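Local coordinates for protein short-chain dehydrogenase/reductase SDR (Burkholderia phymatum, PDB 5IG2) that binds NAD and probably works as an oxidoreductase acting on CH-OH groups, as members of the short-chain dehydrogenase/reductase family do, at residues 135-140 with 144-149; 92-97 with 251-256; 18-23 with 79-84; 169-174 with 191-196. One frame throughout, in Å; residues are numbered along the deposited sequence. Where two conformers were deposited one is given.

Contact 1. Residues 135-140 with 144-149; sequences PIMLGQ and AHIVNT. With NAD (nicotinamide-adenine-dinucleotide), chain F.
One thioether side chain carries the whole contact: Met137 lies alongside the start of strand 144-149 and touches Ala144, the carbonyl of His145, and the side chain of Ile146. This is the helix-to-second-strand half of a beta-alpha-beta crossover of the Rossmann fold of short-chain dehydrogenases (strand 94-97, helix 112-140, strand 144-149); the chain turns back soon after the helix as a strand of the central parallel sheet. The short axes run nearly antiparallel, at 161°, with a closest approach of 9.1 Å. Met137 has CG anti to its carbonyl carbon (chi1 -67°), and the chain is extended from there, which lays the thioether along the strand. Its CB meets Ala144 CB at 3.8 Å, where the two backbones also come nearest. Further out, Met137 SD packs on Ile146 CG1 at 3.6 Å, the two side chains meeting at a slant. Between side chains the contact is apolar, no hydrogen bond crosses it, and all the touching residues are buried. The CB of His145 points away from the helix, and its NE2 is hydrogen-bonded to Ser192 OG on the neighbouring strand. Met137 also packs on Leu95 and Val189, so it bridges the strands flanking 144-149. At the other end of the strand, Thr149 reaches the cofactor: OG1 is hydrogen-bonded to Asn98 OD1, while CG2, anti to the backbone N, approaches NAD O4D to 3.3 Å. At the tip of the thioether, Met137 CE rests 3.9 Å from His145 O.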
# COMPACT_ATOMS: atom_id res chain seq x y z
N PRO B 135 20.12 55.64 32.85
CA PRO B 135 20.92 55.93 34.05
C PRO B 135 21.48 54.67 34.69
O PRO B 135 22.63 54.68 35.18
CB PRO B 135 19.94 56.64 34.99
CG PRO B 135 18.86 57.14 34.11
CD PRO B 135 18.74 56.14 33.00
N ILE B 136 20.70 53.59 34.72
CA ILE B 136 21.19 52.33 35.26
C ILE B 136 22.41 51.87 34.48
O ILE B 136 23.45 51.51 35.06
CB ILE B 136 20.08 51.27 35.25
CG1 ILE B 136 18.92 51.69 36.15
CG2 ILE B 136 20.63 49.92 35.67
CD1 ILE B 136 17.66 50.87 35.92
N MET B 137 22.31 51.87 33.15
CA MET B 137 23.42 51.41 32.32
C MET B 137 24.64 52.30 32.47
O MET B 137 25.77 51.81 32.53
CB MET B 137 22.99 51.35 30.86
CG MET B 137 21.94 50.30 30.58
SD MET B 137 21.35 50.47 28.89
CE MET B 137 20.49 48.91 28.70
N LEU B 138 24.44 53.62 32.51
CA LEU B 138 25.57 54.53 32.67
C LEU B 138 26.28 54.31 34.01
O LEU B 138 27.51 54.39 34.09
CB LEU B 138 25.10 55.98 32.54
CG LEU B 138 24.62 56.38 31.14
CD1 LEU B 138 23.85 57.68 31.17
CD2 LEU B 138 25.81 56.48 30.21
N GLY B 139 25.52 54.01 35.06
CA GLY B 139 26.13 53.81 36.37
C GLY B 139 26.89 52.52 36.53
O GLY B 139 27.66 52.39 37.49
N GLN B 140 26.72 51.56 35.62
CA GLN B 140 27.37 50.26 35.75
C GLN B 140 28.84 50.27 35.33
O GLN B 140 29.58 49.37 35.73
CB GLN B 140 26.60 49.21 34.95
CG GLN B 140 25.27 48.82 35.57
CD GLN B 140 24.42 47.92 34.69
OE1 GLN B 140 23.42 47.36 35.14
NE2 GLN B 140 24.80 47.79 33.42
N ALA B 144 27.06 48.59 27.37
CA ALA B 144 25.62 48.41 27.33
C ALA B 144 25.10 49.06 26.06
O ALA B 144 25.78 49.88 25.44
CB ALA B 144 24.93 48.99 28.58
N HIS B 145 23.87 48.70 25.68
CA HIS B 145 23.34 49.14 24.40
C HIS B 145 21.81 49.13 24.45
O HIS B 145 21.21 48.19 24.98
CB HIS B 145 23.84 48.23 23.26
CG HIS B 145 23.96 48.90 21.93
ND1 HIS B 145 25.03 49.70 21.60
CD2 HIS B 145 23.15 48.88 20.85
CE1 HIS B 145 24.87 50.15 20.36
NE2 HIS B 145 23.74 49.67 19.89
N ILE B 146 21.21 50.18 23.89
CA ILE B 146 19.77 50.34 23.80
C ILE B 146 19.36 50.29 22.33
O ILE B 146 19.89 51.05 21.51
CB ILE B 146 19.32 51.67 24.43
CG1 ILE B 146 19.68 51.69 25.92
CG2 ILE B 146 17.83 51.93 24.12
CD1 ILE B 146 19.55 53.05 26.56
N VAL B 147 18.41 49.42 22.00
CA VAL B 147 17.88 49.31 20.65
C VAL B 147 16.41 49.70 20.66
O VAL B 147 15.61 49.09 21.38
CB VAL B 147 18.03 47.90 20.08
CG1 VAL B 147 17.43 47.86 18.70
CG2 VAL B 147 19.50 47.48 20.06
N ASN B 148 16.07 50.71 19.86
CA ASN B 148 14.69 51.16 19.71
C ASN B 148 14.16 50.70 18.36
O ASN B 148 14.79 50.94 17.32
CB ASN B 148 14.60 52.69 19.81
CG ASN B 148 14.99 53.19 21.18
OD1 ASN B 148 14.91 52.46 22.18
ND2 ASN B 148 15.41 54.45 21.25
N THR B 149 13.00 50.04 18.37
CA THR B 149 12.36 49.61 17.13
C THR B 149 11.52 50.76 16.57
O THR B 149 10.50 51.13 17.17
CB THR B 149 11.49 48.38 17.32
OG1 THR B 149 12.24 47.35 17.96
CG2 THR B 149 10.98 47.90 15.96
PA NAD F . 3.59 42.03 17.47
O1A NAD F . 2.16 42.36 17.62
O2A NAD F . 3.84 40.59 17.00
O5B NAD F . 4.45 42.29 18.79
C5B NAD F . 4.32 43.53 19.52
C4B NAD F . 4.06 43.17 20.95
O4B NAD F . 3.95 44.38 21.74
C3B NAD F . 2.77 42.36 21.21
O3B NAD F . 3.05 41.15 21.90
C2B NAD F . 1.92 43.30 22.09
O2B NAD F . 1.16 42.60 23.06
C1B NAD F . 3.00 44.14 22.76
N9A NAD F . 2.54 45.42 23.28
C8A NAD F . 1.64 46.27 22.70
N7A NAD F . 1.31 47.30 23.46
C5A NAD F . 2.06 47.10 24.61
C6A NAD F . 2.16 47.83 25.81
N6A NAD F . 1.41 48.90 26.09
N1A NAD F . 3.02 47.38 26.75
C2A NAD F . 3.73 46.27 26.50
N3A NAD F . 3.70 45.48 25.41
C4A NAD F . 2.83 45.95 24.51
O3 NAD F . 4.26 43.03 16.44
PN NAD F . 5.79 43.28 16.02
O1N NAD F . 6.65 42.20 16.58
O2N NAD F . 5.80 43.52 14.57
O5D NAD F . 6.04 44.65 16.79
C5D NAD F . 7.33 44.97 17.35
C4D NAD F . 7.74 46.34 16.86
O4D NAD F . 8.10 46.28 15.46
C3D NAD F . 6.66 47.43 16.98
O3D NAD F . 7.25 48.62 17.48
C2D NAD F . 6.22 47.64 15.53
O2D NAD F . 5.72 48.96 15.34
C1D NAD F . 7.56 47.41 14.83
N1N NAD F . 7.51 47.14 13.31
C2N NAD F . 6.83 46.07 12.86
C3N NAD F . 6.80 45.78 11.51
C7N NAD F . 6.21 44.53 10.95
O7N NAD F . 5.92 44.49 9.74
N7N NAD F . 5.90 43.55 11.79
C4N NAD F . 7.50 46.62 10.64
C5N NAD F . 8.20 47.70 11.13
C6N NAD F . 8.19 47.96 12.48

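Contact 2. Residues 92-97 with 251-256; sequences VHLLFN and EAIAER
Ile253 reaches from helix 242-254 to strand 94-97 and makes this contact with the end of its longer branch. From CB, which points toward the strand, CG1 leaves anti to the carbonyl carbon (chi1 -61°) and CG2 anti to the backbone N. CG1 serves as a spacer: the nearest strand atoms are met one carbon later, at CD1. That methyl lies 3.7 Å from Phe96 CZ, approaching the ring obliquely, and 4.0 Å from Leu94 CD1 in the conformer given, the leucine and isoleucine meeting tip to tip. Ile253 also touches Val147 on the adjacent strand, while Phe96 is stacked with Phe30. The contact thus seats helix 242-254, from late in the chain, on one face of the Rossmann sheet. Just beyond Ile253 the helix ends in a Schellman motif, with Arg256 at positive phi as its C-prime residue and Arg256 N hydrogen-bonded to Ile253 O at 2.8 Å. Because the touching groups are methyls and an aromatic ring, with no hydrogen bond between the segments, the contact rests on dispersion and burial rather than on directional bonds.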
# COMPACT_ATOMS: atom_id res chain seq x y z
N VAL B 92 21.62 45.31 33.82
CA VAL B 92 20.94 45.38 32.52
C VAL B 92 21.98 45.82 31.49
O VAL B 92 22.58 46.89 31.63
CB VAL B 92 19.75 46.35 32.53
CG1 VAL B 92 19.10 46.37 31.15
CG2 VAL B 92 18.74 45.96 33.60
N HIS B 93 22.19 45.00 30.46
CA HIS B 93 23.18 45.32 29.44
C HIS B 93 22.59 45.64 28.09
O HIS B 93 23.18 46.42 27.33
CB HIS B 93 24.16 44.16 29.27
CG HIS B 93 24.92 43.84 30.52
ND1 HIS B 93 24.62 42.75 31.30
CD2 HIS B 93 25.94 44.48 31.12
CE1 HIS B 93 25.44 42.73 32.34
NE2 HIS B 93 26.25 43.76 32.25
N LEU B 94 21.45 45.05 27.76
CA LEU B 94 20.80 45.24 26.48
C LEU B 94 19.33 45.54 26.72
O LEU B 94 18.65 44.80 27.43
CB LEU B 94 20.97 43.98 25.62
CG LEU B 94 20.71 44.02 24.13
CD1 LEU B 94 21.37 45.24 23.50
CD2 LEU B 94 21.22 42.73 23.51
N LEU B 95 18.84 46.63 26.13
CA LEU B 95 17.44 47.01 26.24
C LEU B 95 16.86 47.13 24.84
O LEU B 95 17.39 47.88 24.01
CB LEU B 95 17.27 48.33 26.99
CG LEU B 95 15.84 48.91 26.97
CD1 LEU B 95 14.88 48.00 27.74
CD2 LEU B 95 15.80 50.32 27.54
N PHE B 96 15.78 46.40 24.58
CA PHE B 96 15.03 46.50 23.33
C PHE B 96 13.71 47.21 23.63
O PHE B 96 12.79 46.58 24.17
CB PHE B 96 14.76 45.12 22.72
CG PHE B 96 15.99 44.41 22.22
CD1 PHE B 96 16.75 43.63 23.07
CD2 PHE B 96 16.35 44.48 20.89
CE1 PHE B 96 17.87 42.96 22.61
CE2 PHE B 96 17.47 43.81 20.42
CZ PHE B 96 18.23 43.05 21.28
N ASN B 97 13.60 48.50 23.29
CA ASN B 97 12.33 49.22 23.41
C ASN B 97 11.55 48.95 22.13
O ASN B 97 11.63 49.69 21.15
CB ASN B 97 12.54 50.72 23.63
CG ASN B 97 13.21 51.05 24.96
OD1 ASN B 97 12.74 50.65 26.03
ND2 ASN B 97 14.30 51.80 24.90
N GLU B 251 23.62 41.20 14.84
CA GLU B 251 24.84 41.51 14.10
C GLU B 251 25.17 43.00 14.18
O GLU B 251 26.33 43.38 14.38
CB GLU B 251 24.71 41.07 12.63
CG GLU B 251 24.77 39.58 12.44
CD GLU B 251 24.41 39.14 11.03
OE1 GLU B 251 24.01 40.00 10.21
OE2 GLU B 251 24.51 37.93 10.74
N ALA B 252 24.15 43.87 14.05
CA ALA B 252 24.39 45.30 14.13
C ALA B 252 24.86 45.70 15.53
O ALA B 252 25.79 46.50 15.68
CB ALA B 252 23.13 46.08 13.74
N ILE B 253 24.21 45.16 16.57
CA ILE B 253 24.63 45.45 17.94
C ILE B 253 26.09 45.06 18.14
O ILE B 253 26.87 45.80 18.75
CB ILE B 253 23.74 44.71 18.96
CG1 ILE B 253 22.27 45.14 18.85
CG2 ILE B 253 24.26 44.93 20.37
CD1 ILE B 253 21.35 44.23 19.66
N ALA B 254 26.46 43.87 17.64
CA ALA B 254 27.82 43.38 17.82
C ALA B 254 28.86 44.39 17.34
O ALA B 254 29.90 44.58 17.98
CB ALA B 254 27.98 42.05 17.08
N GLU B 255 28.58 45.06 16.22
CA GLU B 255 29.47 46.07 15.67
C GLU B 255 29.04 47.49 16.06
O GLU B 255 29.62 48.46 15.56
CB GLU B 255 29.56 45.92 14.15
CG GLU B 255 28.22 45.91 13.45
CD GLU B 255 28.35 45.59 11.96
OE1 GLU B 255 28.24 46.52 11.13
OE2 GLU B 255 28.56 44.39 11.64
N ARG B 256 28.05 47.60 16.94
CA ARG B 256 27.55 48.88 17.44
C ARG B 256 27.16 49.82 16.31
O ARG B 256 27.37 51.03 16.37
CB ARG B 256 28.57 49.54 18.38
CG ARG B 256 28.77 48.75 19.68
CD ARG B 256 29.72 49.45 20.62
NE ARG B 256 29.93 48.71 21.86
CZ ARG B 256 30.82 47.73 22.01
NH1 ARG B 256 31.56 47.35 20.98
NH2 ARG B 256 30.96 47.12 23.18

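Contact 3. Residues 18-23 with 79-84; sequences VITGAG and QALADA. With NAD (nicotinamide-adenine-dinucleotide), chain F.
This is a small, buried, apolar contact between strand 16-20, first in the chain and internal in the sheet, and helix 75-89, in the nucleotide-binding half of the Rossmann fold. It buries 98 Å² in all, and the backbones stay well apart, the nearest CA atoms being those of Val18 and Ala82 at 8.4 Å. Two branched side chains span the gap, Val18 and Leu81, reaching toward each other tip to tip. Leu81 CG stands anti to its backbone N (chi1 177°), which carries the fork out from the helix, and its CD2 meets Val18 CG1 at 3.7 Å. The same methyl grazes Thr20 CG2 at 4.4 Å, two residues farther along the strand. Leu81 also packs on Val42 and Ala44, so it covers the neighbouring strand 40-45 as well. The polar end of Thr20 is turned to other work: OG1 is hydrogen-bonded by Asn98 N and Ala99 N. On the helix, Gln79 NE2 donates to Asp83 OD1 over 3.1 Å, within the amide plane of the glutamine but from above the carboxylate plane. Past the strand, Gly21 takes a positive phi of 67° and its CA comes within 3.5 Å of NAD O4B, the backbone itself lying against the ribose. The chemistry thus divides along the chain: methyl packing joins strand to helix, while Gly21 lies against the dinucleotide and Thr20 OG1 probably helps to position the NAD-binding Asn98.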
# COMPACT_ATOMS: atom_id res chain seq x y z
N VAL B 18 16.80 43.04 28.40
CA VAL B 18 15.41 43.38 28.70
C VAL B 18 14.72 43.65 27.37
O VAL B 18 15.19 44.49 26.58
CB VAL B 18 15.31 44.62 29.62
CG1 VAL B 18 13.84 45.04 29.81
CG2 VAL B 18 15.98 44.35 30.96
N ILE B 19 13.62 42.94 27.11
CA ILE B 19 12.93 43.03 25.83
C ILE B 19 11.46 43.33 26.09
O ILE B 19 10.78 42.56 26.79
CB ILE B 19 13.06 41.74 25.02
CG1 ILE B 19 14.53 41.40 24.77
CG2 ILE B 19 12.29 41.86 23.71
CD1 ILE B 19 14.76 39.92 24.49
N THR B 20 10.96 44.42 25.52
CA THR B 20 9.54 44.72 25.56
C THR B 20 8.87 44.20 24.28
O THR B 20 9.52 44.04 23.24
CB THR B 20 9.29 46.22 25.75
OG1 THR B 20 9.49 46.93 24.52
CG2 THR B 20 10.25 46.77 26.79
N GLY B 21 7.57 43.91 24.38
CA GLY B 21 6.89 43.25 23.29
C GLY B 21 7.36 41.83 23.07
O GLY B 21 7.28 41.32 21.94
N ALA B 22 7.86 41.18 24.12
CA ALA B 22 8.50 39.87 24.01
C ALA B 22 7.51 38.73 23.80
O ALA B 22 7.95 37.60 23.55
CB ALA B 22 9.34 39.61 25.26
N GLY B 23 6.20 38.98 23.86
CA GLY B 23 5.24 37.91 23.68
C GLY B 23 5.03 37.45 22.25
O GLY B 23 4.42 36.40 22.02
N GLN B 79 9.45 51.40 35.31
CA GLN B 79 10.34 51.41 36.47
C GLN B 79 10.28 50.07 37.21
O GLN B 79 11.32 49.57 37.67
CB GLN B 79 9.97 52.55 37.41
CG GLN B 79 10.88 52.66 38.62
CD GLN B 79 12.32 53.02 38.27
OE1 GLN B 79 12.58 54.09 37.71
NE2 GLN B 79 13.25 52.13 38.60
N ALA B 80 9.09 49.49 37.34
CA ALA B 80 8.97 48.20 38.01
C ALA B 80 9.69 47.10 37.24
O ALA B 80 10.24 46.17 37.84
CB ALA B 80 7.49 47.85 38.20
N LEU B 81 9.70 47.21 35.91
CA LEU B 81 10.41 46.24 35.08
C LEU B 81 11.92 46.31 35.32
O LEU B 81 12.58 45.27 35.41
CB LEU B 81 10.08 46.50 33.61
CG LEU B 81 10.80 45.63 32.57
CD1 LEU B 81 10.37 44.17 32.73
CD2 LEU B 81 10.55 46.14 31.16
N ALA B 82 12.48 47.52 35.41
CA ALA B 82 13.89 47.66 35.76
C ALA B 82 14.16 47.07 37.14
O ALA B 82 15.17 46.37 37.33
CB ALA B 82 14.31 49.12 35.71
N ASP B 83 13.28 47.34 38.11
CA ASP B 83 13.48 46.80 39.45
C ASP B 83 13.48 45.27 39.45
O ASP B 83 14.28 44.64 40.14
CB ASP B 83 12.40 47.31 40.41
CG ASP B 83 12.41 48.83 40.56
OD1 ASP B 83 13.42 49.49 40.19
OD2 ASP B 83 11.40 49.37 41.06
N ALA B 84 12.57 44.66 38.68
CA ALA B 84 12.55 43.21 38.58
C ALA B 84 13.81 42.69 37.89
O ALA B 84 14.36 41.65 38.28
CB ALA B 84 11.29 42.75 37.85
PA NAD F . 3.59 42.03 17.47
O1A NAD F . 2.16 42.36 17.62
O2A NAD F . 3.84 40.59 17.00
O5B NAD F . 4.45 42.29 18.79
C5B NAD F . 4.32 43.53 19.52
C4B NAD F . 4.06 43.17 20.95
O4B NAD F . 3.95 44.38 21.74
C3B NAD F . 2.77 42.36 21.21
O3B NAD F . 3.05 41.15 21.90
C2B NAD F . 1.92 43.30 22.09
O2B NAD F . 1.16 42.60 23.06
C1B NAD F . 3.00 44.14 22.76
N9A NAD F . 2.54 45.42 23.28
C8A NAD F . 1.64 46.27 22.70
N7A NAD F . 1.31 47.30 23.46
C5A NAD F . 2.06 47.10 24.61
C6A NAD F . 2.16 47.83 25.81
N6A NAD F . 1.41 48.90 26.09
N1A NAD F . 3.02 47.38 26.75
C2A NAD F . 3.73 46.27 26.50
N3A NAD F . 3.70 45.48 25.41
C4A NAD F . 2.83 45.95 24.51
O3 NAD F . 4.26 43.03 16.44
PN NAD F . 5.79 43.28 16.02
O1N NAD F . 6.65 42.20 16.58
O2N NAD F . 5.80 43.52 14.57
O5D NAD F . 6.04 44.65 16.79
C5D NAD F . 7.33 44.97 17.35
C4D NAD F . 7.74 46.34 16.86
O4D NAD F . 8.10 46.28 15.46
C3D NAD F . 6.66 47.43 16.98
O3D NAD F . 7.25 48.62 17.48
C2D NAD F . 6.22 47.64 15.53
O2D NAD F . 5.72 48.96 15.34
C1D NAD F . 7.56 47.41 14.83
N1N NAD F . 7.51 47.14 13.31
C2N NAD F . 6.83 46.07 12.86
C3N NAD F . 6.80 45.78 11.51
C7N NAD F . 6.21 44.53 10.95
O7N NAD F . 5.92 44.49 9.74
N7N NAD F . 5.90 43.55 11.79
C4N NAD F . 7.50 46.62 10.64
C5N NAD F . 8.20 47.70 11.13
C6N NAD F . 8.19 47.96 12.48

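Contact 4. Residues 169-174 with 191-196; sequences HAVVSL and CSLLCP. With NAD (nicotinamide-adenine-dinucleotide), chain F.
Val172 sets CG1 anti to its backbone N (chi1 167°), and Leu193 does the same with CG (chi1 175°); these torsions bring the valine methyls and the leucine fork together at about a right angle. Leu193 CD2 meets Val172 CG1 at 3.7 Å and also lies over the helix backbone, 3.8 Å from Val172 CA. The other branch, CD1, lies 3.9 Å from Val172 CA and reaches the preceding residue, 4.3 Å from Val171 CG1. One leucine thus fits against two consecutive valines and the backbone linking them. The contact lies within the beta-alpha-beta unit made by strand 144-149, helix 162-185 and strand 189-194, and it packs the helix on the second of those strands. Leu193 also touches Thr175 on the same helix. Just past the strand, Cys195 SG makes a longer contact, 4.4 Å from Val172 CG2. The helix also meets a second subunit: Val172 itself packs on Arg273 of that neighbouring subunit, and Ser173, whose CB points away from the strand, has OG hydrogen-bonded to Ser157 OG of the same neighbour. After Cys195, Pro196 lies beside the nicotinamide of the bound cofactor, its carbonyl O 3.3 Å from NAD C5N and its ring CD 4.0 Å from the same carbon.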
# COMPACT_ATOMS: atom_id res chain seq x y z
N HIS B 169 8.56 58.33 13.25
CA HIS B 169 9.53 59.39 13.01
C HIS B 169 10.01 59.98 14.33
O HIS B 169 11.18 60.38 14.44
CB HIS B 169 8.92 60.49 12.13
CG HIS B 169 8.83 60.13 10.68
ND1 HIS B 169 9.61 60.72 9.71
CD2 HIS B 169 8.07 59.21 10.03
CE1 HIS B 169 9.32 60.21 8.53
NE2 HIS B 169 8.39 59.29 8.69
N ALA B 170 9.14 60.04 15.33
CA ALA B 170 9.56 60.47 16.66
C ALA B 170 10.61 59.52 17.24
O ALA B 170 11.63 59.97 17.79
CB ALA B 170 8.34 60.58 17.58
N VAL B 171 10.40 58.20 17.11
CA VAL B 171 11.39 57.23 17.59
C VAL B 171 12.71 57.40 16.84
O VAL B 171 13.79 57.37 17.45
CB VAL B 171 10.85 55.80 17.47
CG1 VAL B 171 11.93 54.74 17.85
CG2 VAL B 171 9.60 55.62 18.32
N VAL B 172 12.64 57.59 15.52
CA VAL B 172 13.87 57.77 14.74
C VAL B 172 14.69 58.93 15.29
O VAL B 172 15.87 58.77 15.63
CB VAL B 172 13.54 57.99 13.25
CG1 VAL B 172 14.77 58.50 12.53
CG2 VAL B 172 13.05 56.68 12.60
N SER B 173 14.08 60.11 15.42
CA SER B 173 14.85 61.29 15.81
C SER B 173 15.26 61.24 17.28
O SER B 173 16.36 61.69 17.63
CB SER B 173 14.06 62.56 15.54
OG SER B 173 14.83 63.68 15.94
N LEU B 174 14.40 60.71 18.16
CA LEU B 174 14.81 60.62 19.55
C LEU B 174 16.01 59.69 19.68
O LEU B 174 16.91 59.95 20.48
CB LEU B 174 13.66 60.18 20.46
CG LEU B 174 13.22 58.72 20.62
CD1 LEU B 174 14.11 57.93 21.56
CD2 LEU B 174 11.79 58.69 21.13
N CYS B 191 23.69 52.99 21.31
CA CYS B 191 22.31 52.71 20.92
C CYS B 191 22.22 52.44 19.42
O CYS B 191 23.13 52.79 18.65
CB CYS B 191 21.39 53.85 21.35
SG CYS B 191 21.66 55.42 20.50
N SER B 192 21.12 51.81 19.02
CA SER B 192 20.86 51.50 17.62
C SER B 192 19.38 51.73 17.32
O SER B 192 18.53 51.72 18.21
CB SER B 192 21.22 50.06 17.25
OG SER B 192 22.60 49.78 17.46
N LEU B 193 19.09 51.88 16.03
CA LEU B 193 17.76 52.23 15.55
C LEU B 193 17.35 51.19 14.51
O LEU B 193 17.96 51.12 13.44
CB LEU B 193 17.76 53.64 14.95
CG LEU B 193 16.47 54.14 14.29
CD1 LEU B 193 15.32 54.22 15.30
CD2 LEU B 193 16.71 55.49 13.60
N LEU B 194 16.32 50.40 14.82
CA LEU B 194 15.87 49.31 13.96
C LEU B 194 14.68 49.77 13.11
O LEU B 194 13.64 50.16 13.65
CB LEU B 194 15.49 48.10 14.81
CG LEU B 194 14.90 46.90 14.08
CD1 LEU B 194 15.89 46.33 13.08
CD2 LEU B 194 14.49 45.84 15.09
N CYS B 195 14.82 49.68 11.78
CA CYS B 195 13.82 50.18 10.83
C CYS B 195 13.43 49.13 9.80
O CYS B 195 13.85 49.19 8.63
CB CYS B 195 14.34 51.43 10.11
SG CYS B 195 14.71 52.83 11.20
N PRO B 196 12.60 48.16 10.18
CA PRO B 196 12.21 47.09 9.25
C PRO B 196 11.03 47.49 8.38
O PRO B 196 10.25 48.39 8.70
CB PRO B 196 11.80 45.93 10.18
CG PRO B 196 12.17 46.38 11.57
CD PRO B 196 12.14 47.87 11.55
PA NAD F . 3.59 42.03 17.47
O1A NAD F . 2.16 42.36 17.62
O2A NAD F . 3.84 40.59 17.00
O5B NAD F . 4.45 42.29 18.79
C5B NAD F . 4.32 43.53 19.52
C4B NAD F . 4.06 43.17 20.95
O4B NAD F . 3.95 44.38 21.74
C3B NAD F . 2.77 42.36 21.21
O3B NAD F . 3.05 41.15 21.90
C2B NAD F . 1.92 43.30 22.09
O2B NAD F . 1.16 42.60 23.06
C1B NAD F . 3.00 44.14 22.76
N9A NAD F . 2.54 45.42 23.28
C8A NAD F . 1.64 46.27 22.70
N7A NAD F . 1.31 47.30 23.46
C5A NAD F . 2.06 47.10 24.61
C6A NAD F . 2.16 47.83 25.81
N6A NAD F . 1.41 48.90 26.09
N1A NAD F . 3.02 47.38 26.75
C2A NAD F . 3.73 46.27 26.50
N3A NAD F . 3.70 45.48 25.41
C4A NAD F . 2.83 45.95 24.51
O3 NAD F . 4.26 43.03 16.44
PN NAD F . 5.79 43.28 16.02
O1N NAD F . 6.65 42.20 16.58
O2N NAD F . 5.80 43.52 14.57
O5D NAD F . 6.04 44.65 16.79
C5D NAD F . 7.33 44.97 17.35
C4D NAD F . 7.74 46.34 16.86
O4D NAD F . 8.10 46.28 15.46
C3D NAD F . 6.66 47.43 16.98
O3D NAD F . 7.25 48.62 17.48
C2D NAD F . 6.22 47.64 15.53
O2D NAD F . 5.72 48.96 15.34
C1D NAD F . 7.56 47.41 14.83
N1N NAD F . 7.51 47.14 13.31
C2N NAD F . 6.83 46.07 12.86
C3N NAD F . 6.80 45.78 11.51
C7N NAD F . 6.21 44.53 10.95
O7N NAD F . 5.92 44.49 9.74
N7N NAD F . 5.90 43.55 11.79
C4N NAD F . 7.50 46.62 10.64
C5N NAD F . 8.20 47.70 11.13
C6N NAD F . 8.19 47.96 12.48

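Overall arrangement
All four contacts are buried, and each packs a helix on a different strand of one parallel sheet. Contacts 2, 1 and 4 involve the successive neighbours 94-97, 144-149 and 189-194, while contact 3 uses strand 16-20 beside 94-97. Backbone bonds probably join the adjacent strands, as Leu95 O to Val147 N does between contacts 2 and 1. None of the four has a hydrogen bond between its segments: contact 1 relies on a thioether, contact 2 adds an aromatic ring, and contacts 3 and 4 pair branched aliphatics. Contacts 1, 3 and 4 each include a residue touching NAD; contact 2 does not. Contacts 1 and 4 also adjoin the second subunit.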